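PDB 2GP4: 6-phosphogluconate dehydratase from Shewanella oneidensis, which catalyses the dehydration of 6-phosphogluconate to 2-keto-3-deoxy-6-phosphogluconate, a step of the Entner-Doudoroff pathway. Local coordinates for residues D341-R355 with T428-L442. Numbering follows the deposited sequence.
Sequences DDFSELSDAVPLLAR and TSVATPFQNNGGLKL
Bent at chi2 and chi3, the chain of Lys441 folds back from its strand to the last turns of helix 340-347, where Ser344 holds OG opposite its own backbone N (chi1 -175°) and Ser347 does the same, a placement that turns each hydroxyl to an N-H of the strand. Leu442 N reaches Ser344 OG at 3.1 Å, Leu440 N reaches Ser347 OG at 2.9 Å. Lys441 NZ meets Asp348 OD1 on its syn side at 2.8 Å in a salt bridge, and also donates to Ser344 O, from above the carbonyl plane, and to Ser344 OG. An alanine in place of Lys441 is likely to leave the Asp348 carboxylate without its charge partner and Ser344 O without this donor. Ser347 O accepts bonds from Val350 N and Gly438 N, which reach it from opposite faces of its carbonyl plane. Farther along, Arg355 CG makes a CH-pi contact over the Phe434 ring, 4.2 Å from the centroid, with the guanidinium tilted 34° from the ring plane, while Thr428 CB lies over the other face, offset toward the rim. Loops thus pack on each other here, while serine hydroxyls and a lysine tie the helical N-terminal domain to strand 440-445, outermost in the mixed sheet of the C-terminal β domain.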
ATOM      1  N   ASP A 341     -11.128   6.607  -8.128  1.00 18.37           N
ATOM      2  CA  ASP A 341     -12.578   6.485  -7.950  1.00 18.80           C
ATOM      3  C   ASP A 341     -12.918   5.167  -7.251  1.00 18.89           C
ATOM      4  O   ASP A 341     -13.855   5.109  -6.454  1.00 18.79           O
ATOM      5  CB  ASP A 341     -13.309   6.556  -9.286  1.00 19.04           C
ATOM      6  CG  ASP A 341     -13.009   7.824 -10.055  1.00 20.32           C
ATOM      7  OD1 ASP A 341     -12.172   7.768 -10.978  1.00 22.46           O
ATOM      8  OD2 ASP A 341     -13.616   8.869  -9.754  1.00 22.57           O
ATOM      9  N   ASP A 342     -12.159   4.112  -7.557  1.00 18.85           N
ATOM     10  CA  ASP A 342     -12.328   2.832  -6.877  1.00 19.06           C
ATOM     11  C   ASP A 342     -12.025   2.965  -5.389  1.00 18.99           C
ATOM     12  O   ASP A 342     -12.814   2.530  -4.563  1.00 18.92           O
ATOM     13  CB  ASP A 342     -11.446   1.744  -7.494  1.00 19.09           C
ATOM     14  CG  ASP A 342     -11.658   1.589  -8.996  1.00 19.53           C
ATOM     15  OD1 ASP A 342     -12.794   1.786  -9.486  1.00 19.50           O
ATOM     16  OD2 ASP A 342     -10.670   1.259  -9.685  1.00 19.29           O
ATOM     17  N   PHE A 343     -10.890   3.584  -5.058  1.00 19.01           N
ATOM     18  CA  PHE A 343     -10.446   3.712  -3.667  1.00 18.75           C
ATOM     19  C   PHE A 343     -11.422   4.541  -2.837  1.00 18.85           C
ATOM     20  O   PHE A 343     -11.816   4.136  -1.739  1.00 18.81           O
ATOM     21  CB  PHE A 343      -9.043   4.326  -3.595  1.00 18.37           C
ATOM     22  CG  PHE A 343      -7.936   3.346  -3.862  1.00 17.90           C
ATOM     23  CD1 PHE A 343      -7.390   2.591  -2.827  1.00 17.17           C
ATOM     24  CD2 PHE A 343      -7.429   3.184  -5.144  1.00 17.63           C
ATOM     25  CE1 PHE A 343      -6.368   1.684  -3.069  1.00 16.34           C
ATOM     26  CE2 PHE A 343      -6.401   2.282  -5.393  1.00 17.50           C
ATOM     27  CZ  PHE A 343      -5.872   1.531  -4.354  1.00 17.19           C
ATOM     28  N   SER A 344     -11.805   5.690  -3.389  1.00 18.84           N
ATOM     29  CA  SER A 344     -12.648   6.672  -2.720  1.00 18.89           C
ATOM     30  C   SER A 344     -14.051   6.126  -2.460  1.00 19.12           C
ATOM     31  O   SER A 344     -14.609   6.331  -1.381  1.00 19.11           O
ATOM     32  CB  SER A 344     -12.710   7.955  -3.562  1.00 18.77           C
ATOM     33  OG  SER A 344     -13.422   8.989  -2.917  1.00 18.04           O
ATOM     34  N   GLU A 345     -14.604   5.412  -3.438  1.00 19.05           N
ATOM     35  CA  GLU A 345     -15.952   4.852  -3.317  1.00 19.44           C
ATOM     36  C   GLU A 345     -15.993   3.596  -2.443  1.00 19.24           C
ATOM     37  O   GLU A 345     -16.983   3.354  -1.745  1.00 19.26           O
ATOM     38  CB  GLU A 345     -16.597   4.642  -4.699  1.00 19.20           C
ATOM     39  CG  GLU A 345     -16.959   5.976  -5.366  1.00 19.68           C
ATOM     40  CD  GLU A 345     -17.238   5.903  -6.862  1.00 20.43           C
ATOM     41  OE1 GLU A 345     -17.381   4.790  -7.418  1.00 20.37           O
ATOM     42  OE2 GLU A 345     -17.327   6.991  -7.486  1.00 21.82           O
ATOM     43  N   LEU A 346     -14.916   2.817  -2.461  1.00 19.19           N
ATOM     44  CA  LEU A 346     -14.785   1.674  -1.557  1.00 19.27           C
ATOM     45  C   LEU A 346     -14.650   2.137  -0.119  1.00 19.82           C
ATOM     46  O   LEU A 346     -15.254   1.549   0.787  1.00 20.09           O
ATOM     47  CB  LEU A 346     -13.594   0.791  -1.928  1.00 18.83           C
ATOM     48  CG  LEU A 346     -13.795  -0.125  -3.135  1.00 18.31           C
ATOM     49  CD1 LEU A 346     -12.488  -0.750  -3.555  1.00 16.69           C
ATOM     50  CD2 LEU A 346     -14.854  -1.198  -2.860  1.00 18.00           C
ATOM     51  N   SER A 347     -13.860   3.196   0.080  1.00 20.21           N
ATOM     52  CA  SER A 347     -13.614   3.764   1.405  1.00 20.47           C
ATOM     53  C   SER A 347     -14.920   4.090   2.126  1.00 20.86           C
ATOM     54  O   SER A 347     -15.062   3.809   3.317  1.00 20.89           O
ATOM     55  CB  SER A 347     -12.737   5.011   1.296  1.00 20.44           C
ATOM     56  OG  SER A 347     -12.563   5.636   2.552  1.00 20.23           O
ATOM     57  N   ASP A 348     -15.874   4.659   1.387  1.00 21.03           N
ATOM     58  CA  ASP A 348     -17.188   5.001   1.931  1.00 21.43           C
ATOM     59  C   ASP A 348     -17.943   3.807   2.511  1.00 21.40           C
ATOM     60  O   ASP A 348     -18.797   3.982   3.381  1.00 21.42           O
ATOM     61  CB  ASP A 348     -18.049   5.678   0.864  1.00 21.59           C
ATOM     62  CG  ASP A 348     -17.595   7.083   0.550  1.00 22.05           C
ATOM     63  OD1 ASP A 348     -16.792   7.665   1.313  1.00 22.53           O
ATOM     64  OD2 ASP A 348     -18.054   7.618  -0.473  1.00 24.32           O
ATOM     65  N   ALA A 349     -17.629   2.605   2.031  1.00 21.25           N
ATOM     66  CA  ALA A 349     -18.299   1.393   2.504  1.00 21.31           C
ATOM     67  C   ALA A 349     -17.480   0.567   3.508  1.00 21.49           C
ATOM     68  O   ALA A 349     -18.028  -0.294   4.193  1.00 21.49           O
ATOM     69  CB  ALA A 349     -18.717   0.530   1.326  1.00 21.02           C
ATOM     70  N   VAL A 350     -16.177   0.821   3.594  1.00 21.59           N
ATOM     71  CA  VAL A 350     -15.308  -0.002   4.434  1.00 21.68           C
ATOM     72  C   VAL A 350     -15.039   0.663   5.786  1.00 21.91           C
ATOM     73  O   VAL A 350     -14.417   1.717   5.841  1.00 21.57           O
ATOM     74  CB  VAL A 350     -13.967  -0.349   3.726  1.00 21.69           C
ATOM     75  CG1 VAL A 350     -13.096  -1.237   4.612  1.00 21.23           C
ATOM     76  CG2 VAL A 350     -14.227  -1.032   2.392  1.00 21.47           C
ATOM     77  N   PRO A 351     -15.499   0.036   6.884  1.00 22.25           N
ATOM     78  CA  PRO A 351     -15.240   0.610   8.205  1.00 22.64           C
ATOM     79  C   PRO A 351     -13.763   0.521   8.589  1.00 23.00           C
ATOM     80  O   PRO A 351     -13.037  -0.339   8.071  1.00 22.78           O
ATOM     81  CB  PRO A 351     -16.083  -0.264   9.144  1.00 22.41           C
ATOM     82  CG  PRO A 351     -16.201  -1.571   8.431  1.00 22.56           C
ATOM     83  CD  PRO A 351     -16.264  -1.223   6.967  1.00 22.05           C
ATOM     84  N   LEU A 352     -13.330   1.418   9.473  1.00 23.31           N
ATOM     85  CA  LEU A 352     -12.017   1.319  10.087  1.00 23.90           C
ATOM     86  C   LEU A 352     -12.103   0.375  11.285  1.00 24.74           C
ATOM     87  O   LEU A 352     -12.909   0.581  12.196  1.00 24.91           O
ATOM     88  CB  LEU A 352     -11.496   2.696  10.511  1.00 23.76           C
ATOM     89  CG  LEU A 352     -10.109   2.732  11.156  1.00 23.50           C
ATOM     90  CD1 LEU A 352      -9.005   2.367  10.136  1.00 22.99           C
ATOM     91  CD2 LEU A 352      -9.840   4.089  11.803  1.00 23.06           C
ATOM     92  N   LEU A 353     -11.258  -0.652  11.272  1.00 25.57           N
ATOM     93  CA  LEU A 353     -11.332  -1.752  12.226  1.00 26.38           C
ATOM     94  C   LEU A 353     -10.076  -1.914  13.095  1.00 27.09           C
ATOM     95  O   LEU A 353     -10.103  -2.630  14.093  1.00 26.91           O
ATOM     96  CB  LEU A 353     -11.619  -3.055  11.470  1.00 26.34           C
ATOM     97  CG  LEU A 353     -13.042  -3.634  11.414  1.00 26.94           C
ATOM     98  CD1 LEU A 353     -14.153  -2.583  11.424  1.00 25.97           C
ATOM     99  CD2 LEU A 353     -13.191  -4.598  10.232  1.00 26.29           C
ATOM    100  N   ALA A 354      -8.981  -1.255  12.720  1.00 28.17           N
ATOM    101  CA  ALA A 354      -7.716  -1.423  13.441  1.00 29.35           C
ATOM    102  C   ALA A 354      -6.963  -0.123  13.686  1.00 30.23           C
ATOM    103  O   ALA A 354      -6.915   0.745  12.820  1.00 30.26           O
ATOM    104  CB  ALA A 354      -6.816  -2.427  12.720  1.00 29.07           C
ATOM    105  N   ARG A 355      -6.385  -0.006  14.880  1.00 31.64           N
ATOM    106  CA  ARG A 355      -5.448   1.067  15.221  1.00 33.13           C
ATOM    107  C   ARG A 355      -4.060   0.491  15.457  1.00 33.92           C
ATOM    108  O   ARG A 355      -3.765   0.005  16.550  1.00 33.73           O
ATOM    109  CB  ARG A 355      -5.886   1.795  16.487  1.00 33.17           C
ATOM    110  CG  ARG A 355      -6.811   2.959  16.272  1.00 34.40           C
ATOM    111  CD  ARG A 355      -6.901   3.761  17.556  1.00 36.05           C
ATOM    112  NE  ARG A 355      -8.215   4.374  17.720  1.00 38.23           N
ATOM    113  CZ  ARG A 355      -8.811   4.567  18.896  1.00 38.89           C
ATOM    114  NH1 ARG A 355      -8.220   4.181  20.025  1.00 38.64           N
ATOM    115  NH2 ARG A 355     -10.011   5.134  18.942  1.00 39.07           N
ATOM    116  N   THR A 428     -11.341  -3.963  16.262  1.00 24.37           N
ATOM    117  CA  THR A 428     -12.770  -3.897  16.507  1.00 24.35           C
ATOM    118  C   THR A 428     -13.606  -4.628  15.452  1.00 24.36           C
ATOM    119  O   THR A 428     -13.131  -4.907  14.346  1.00 24.23           O
ATOM    120  CB  THR A 428     -13.227  -2.425  16.701  1.00 24.41           C
ATOM    121  OG1 THR A 428     -14.460  -2.391  17.425  1.00 25.31           O
ATOM    122  CG2 THR A 428     -13.378  -1.710  15.377  1.00 23.57           C
ATOM    123  N   SER A 429     -14.848  -4.938  15.815  1.00 24.29           N
ATOM    124  CA  SER A 429     -15.805  -5.574  14.910  1.00 24.33           C
ATOM    125  C   SER A 429     -16.419  -4.529  13.993  1.00 24.21           C
ATOM    126  O   SER A 429     -16.391  -3.336  14.312  1.00 24.23           O
ATOM    127  CB  SER A 429     -16.915  -6.236  15.718  1.00 24.16           C
ATOM    128  OG  SER A 429     -17.634  -5.251  16.434  1.00 24.81           O
ATOM    129  N   VAL A 430     -16.992  -4.968  12.871  1.00 24.03           N
ATOM    130  CA  VAL A 430     -17.628  -4.030  11.947  1.00 23.98           C
ATOM    131  C   VAL A 430     -18.907  -3.394  12.513  1.00 24.05           C
ATOM    132  O   VAL A 430     -19.260  -2.288  12.123  1.00 24.25           O
ATOM    133  CB  VAL A 430     -17.857  -4.606  10.499  1.00 24.11           C
ATOM    134  CG1 VAL A 430     -16.783  -5.614  10.124  1.00 23.53           C
ATOM    135  CG2 VAL A 430     -19.248  -5.191  10.324  1.00 23.78           C
ATOM    136  N   ALA A 431     -19.583  -4.080  13.436  1.00 23.99           N
ATOM    137  CA  ALA A 431     -20.811  -3.547  14.038  1.00 23.98           C
ATOM    138  C   ALA A 431     -20.540  -2.287  14.863  1.00 23.93           C
ATOM    139  O   ALA A 431     -21.340  -1.344  14.857  1.00 24.14           O
ATOM    140  CB  ALA A 431     -21.501  -4.604  14.883  1.00 23.94           C
ATOM    141  N   THR A 432     -19.406  -2.281  15.564  1.00 23.56           N
ATOM    142  CA  THR A 432     -18.984  -1.141  16.377  1.00 23.18           C
ATOM    143  C   THR A 432     -17.550  -0.706  16.020  1.00 22.55           C
ATOM    144  O   THR A 432     -16.626  -0.905  16.800  1.00 22.14           O
ATOM    145  CB  THR A 432     -19.085  -1.461  17.888  1.00 23.28           C
ATOM    146  OG1 THR A 432     -18.118  -2.463  18.230  1.00 24.02           O
ATOM    147  CG2 THR A 432     -20.475  -1.975  18.240  1.00 23.53           C
ATOM    148  N   PRO A 433     -17.369  -0.076  14.847  1.00 22.42           N
ATOM    149  CA  PRO A 433     -16.017   0.220  14.371  1.00 22.25           C
ATOM    150  C   PRO A 433     -15.433   1.514  14.952  1.00 22.05           C
ATOM    151  O   PRO A 433     -16.162   2.304  15.551  1.00 22.34           O
ATOM    152  CB  PRO A 433     -16.222   0.368  12.868  1.00 22.23           C
ATOM    153  CG  PRO A 433     -17.597   0.961  12.751  1.00 22.08           C
ATOM    154  CD  PRO A 433     -18.399   0.424  13.911  1.00 22.24           C
ATOM    155  N   PHE A 434     -14.133   1.734  14.772  1.00 21.76           N
ATOM    156  CA  PHE A 434     -13.540   3.034  15.107  1.00 21.87           C
ATOM    157  C   PHE A 434     -14.173   4.154  14.274  1.00 21.68           C
ATOM    158  O   PHE A 434     -14.456   5.236  14.790  1.00 21.63           O
ATOM    159  CB  PHE A 434     -12.018   3.024  14.927  1.00 21.61           C
ATOM    160  CG  PHE A 434     -11.303   2.107  15.875  1.00 21.66           C
ATOM    161  CD1 PHE A 434     -11.281   2.374  17.240  1.00 22.03           C
ATOM    162  CD2 PHE A 434     -10.650   0.974  15.403  1.00 21.52           C
ATOM    163  CE1 PHE A 434     -10.626   1.519  18.118  1.00 22.67           C
ATOM    164  CE2 PHE A 434      -9.988   0.117  16.274  1.00 21.62           C
ATOM    165  CZ  PHE A 434      -9.975   0.388  17.630  1.00 21.84           C
ATOM    166  N   GLN A 435     -14.380   3.873  12.987  1.00 21.58           N
ATOM    167  CA  GLN A 435     -15.095   4.757  12.062  1.00 21.45           C
ATOM    168  C   GLN A 435     -15.805   3.885  11.035  1.00 21.39           C
ATOM    169  O   GLN A 435     -15.298   2.820  10.675  1.00 21.38           O
ATOM    170  CB  GLN A 435     -14.128   5.701  11.354  1.00 21.37           C
ATOM    171  CG  GLN A 435     -13.561   6.800  12.239  1.00 21.94           C
ATOM    172  CD  GLN A 435     -12.472   7.595  11.563  1.00 22.49           C
ATOM    173  OE1 GLN A 435     -12.419   7.686  10.338  1.00 23.97           O
ATOM    174  NE2 GLN A 435     -11.597   8.178  12.356  1.00 22.51           N
ATOM    175  N   ASN A 436     -16.968   4.324  10.560  1.00 21.12           N
ATOM    176  CA  ASN A 436     -17.734   3.513   9.611  1.00 21.00           C
ATOM    177  C   ASN A 436     -17.281   3.634   8.148  1.00 20.75           C
ATOM    178  O   ASN A 436     -18.020   3.257   7.230  1.00 20.92           O
ATOM    179  CB  ASN A 436     -19.240   3.772   9.748  1.00 20.90           C
ATOM    180  CG  ASN A 436     -19.664   5.107   9.180  1.00 21.17           C
ATOM    181  OD1 ASN A 436     -18.830   5.945   8.828  1.00 21.99           O
ATOM    182  ND2 ASN A 436     -20.976   5.321   9.098  1.00 21.20           N
ATOM    183  N   ASN A 437     -16.069   4.152   7.946  1.00 20.30           N
ATOM    184  CA  ASN A 437     -15.493   4.360   6.613  1.00 19.85           C
ATOM    185  C   ASN A 437     -13.956   4.406   6.674  1.00 19.80           C
ATOM    186  O   ASN A 437     -13.380   4.553   7.757  1.00 19.36           O
ATOM    187  CB  ASN A 437     -16.041   5.643   5.998  1.00 19.75           C
ATOM    188  CG  ASN A 437     -15.764   6.851   6.858  1.00 19.75           C
ATOM    189  OD1 ASN A 437     -14.694   7.452   6.770  1.00 19.53           O
ATOM    190  ND2 ASN A 437     -16.719   7.201   7.714  1.00 19.09           N
ATOM    191  N   GLY A 438     -13.304   4.288   5.514  1.00 19.53           N
ATOM    192  CA  GLY A 438     -11.846   4.240   5.444  1.00 19.40           C
ATOM    193  C   GLY A 438     -11.121   5.577   5.374  1.00 19.63           C
ATOM    194  O   GLY A 438      -9.887   5.621   5.407  1.00 19.85           O
ATOM    195  N   GLY A 439     -11.872   6.667   5.262  1.00 19.62           N
ATOM    196  CA  GLY A 439     -11.286   8.010   5.247  1.00 19.51           C
ATOM    197  C   GLY A 439     -10.414   8.376   4.052  1.00 19.50           C
ATOM    198  O   GLY A 439      -9.705   9.380   4.100  1.00 19.63           O
ATOM    199  N   LEU A 440     -10.451   7.574   2.986  1.00 19.30           N
ATOM    200  CA  LEU A 440      -9.676   7.870   1.779  1.00 19.35           C
ATOM    201  C   LEU A 440     -10.564   8.509   0.716  1.00 19.42           C
ATOM    202  O   LEU A 440     -11.402   7.833   0.126  1.00 19.61           O
ATOM    203  CB  LEU A 440      -9.048   6.598   1.211  1.00 19.31           C
ATOM    204  CG  LEU A 440      -7.596   6.558   0.707  1.00 18.98           C
ATOM    205  CD1 LEU A 440      -7.441   5.409  -0.275  1.00 18.20           C
ATOM    206  CD2 LEU A 440      -7.109   7.864   0.084  1.00 18.26           C
ATOM    207  N   LYS A 441     -10.382   9.805   0.473  1.00 19.49           N
ATOM    208  CA  LYS A 441     -11.216  10.524  -0.499  1.00 19.61           C
ATOM    209  C   LYS A 441     -10.454  11.074  -1.702  1.00 19.57           C
ATOM    210  O   LYS A 441      -9.307  11.522  -1.590  1.00 19.77           O
ATOM    211  CB  LYS A 441     -12.001  11.663   0.174  1.00 19.63           C
ATOM    212  CG  LYS A 441     -13.045  11.224   1.225  1.00 20.52           C
ATOM    213  CD  LYS A 441     -13.857   9.993   0.805  1.00 21.29           C
ATOM    214  CE  LYS A 441     -14.868  10.316  -0.282  1.00 21.93           C
ATOM    215  NZ  LYS A 441     -15.551   9.088  -0.745  1.00 22.56           N
ATOM    216  N   LEU A 442     -11.117  11.047  -2.854  1.00 19.28           N
ATOM    217  CA  LEU A 442     -10.600  11.670  -4.063  1.00 18.87           C
ATOM    218  C   LEU A 442     -10.923  13.162  -4.075  1.00 18.89           C
ATOM    219  O   LEU A 442     -12.026  13.571  -3.711  1.00 18.91           O
ATOM    220  CB  LEU A 442     -11.205  10.983  -5.296  1.00 18.77           C
ATOM    221  CG  LEU A 442     -11.010  11.579  -6.691  1.00 18.30           C
ATOM    222  CD1 LEU A 442      -9.546  11.556  -7.146  1.00 16.43           C
ATOM    223  CD2 LEU A 442     -11.887  10.828  -7.659  1.00 18.81           C
TER
HETATM  224  O   HOH W   1     -20.173   2.955   5.453  1.00 26.94           O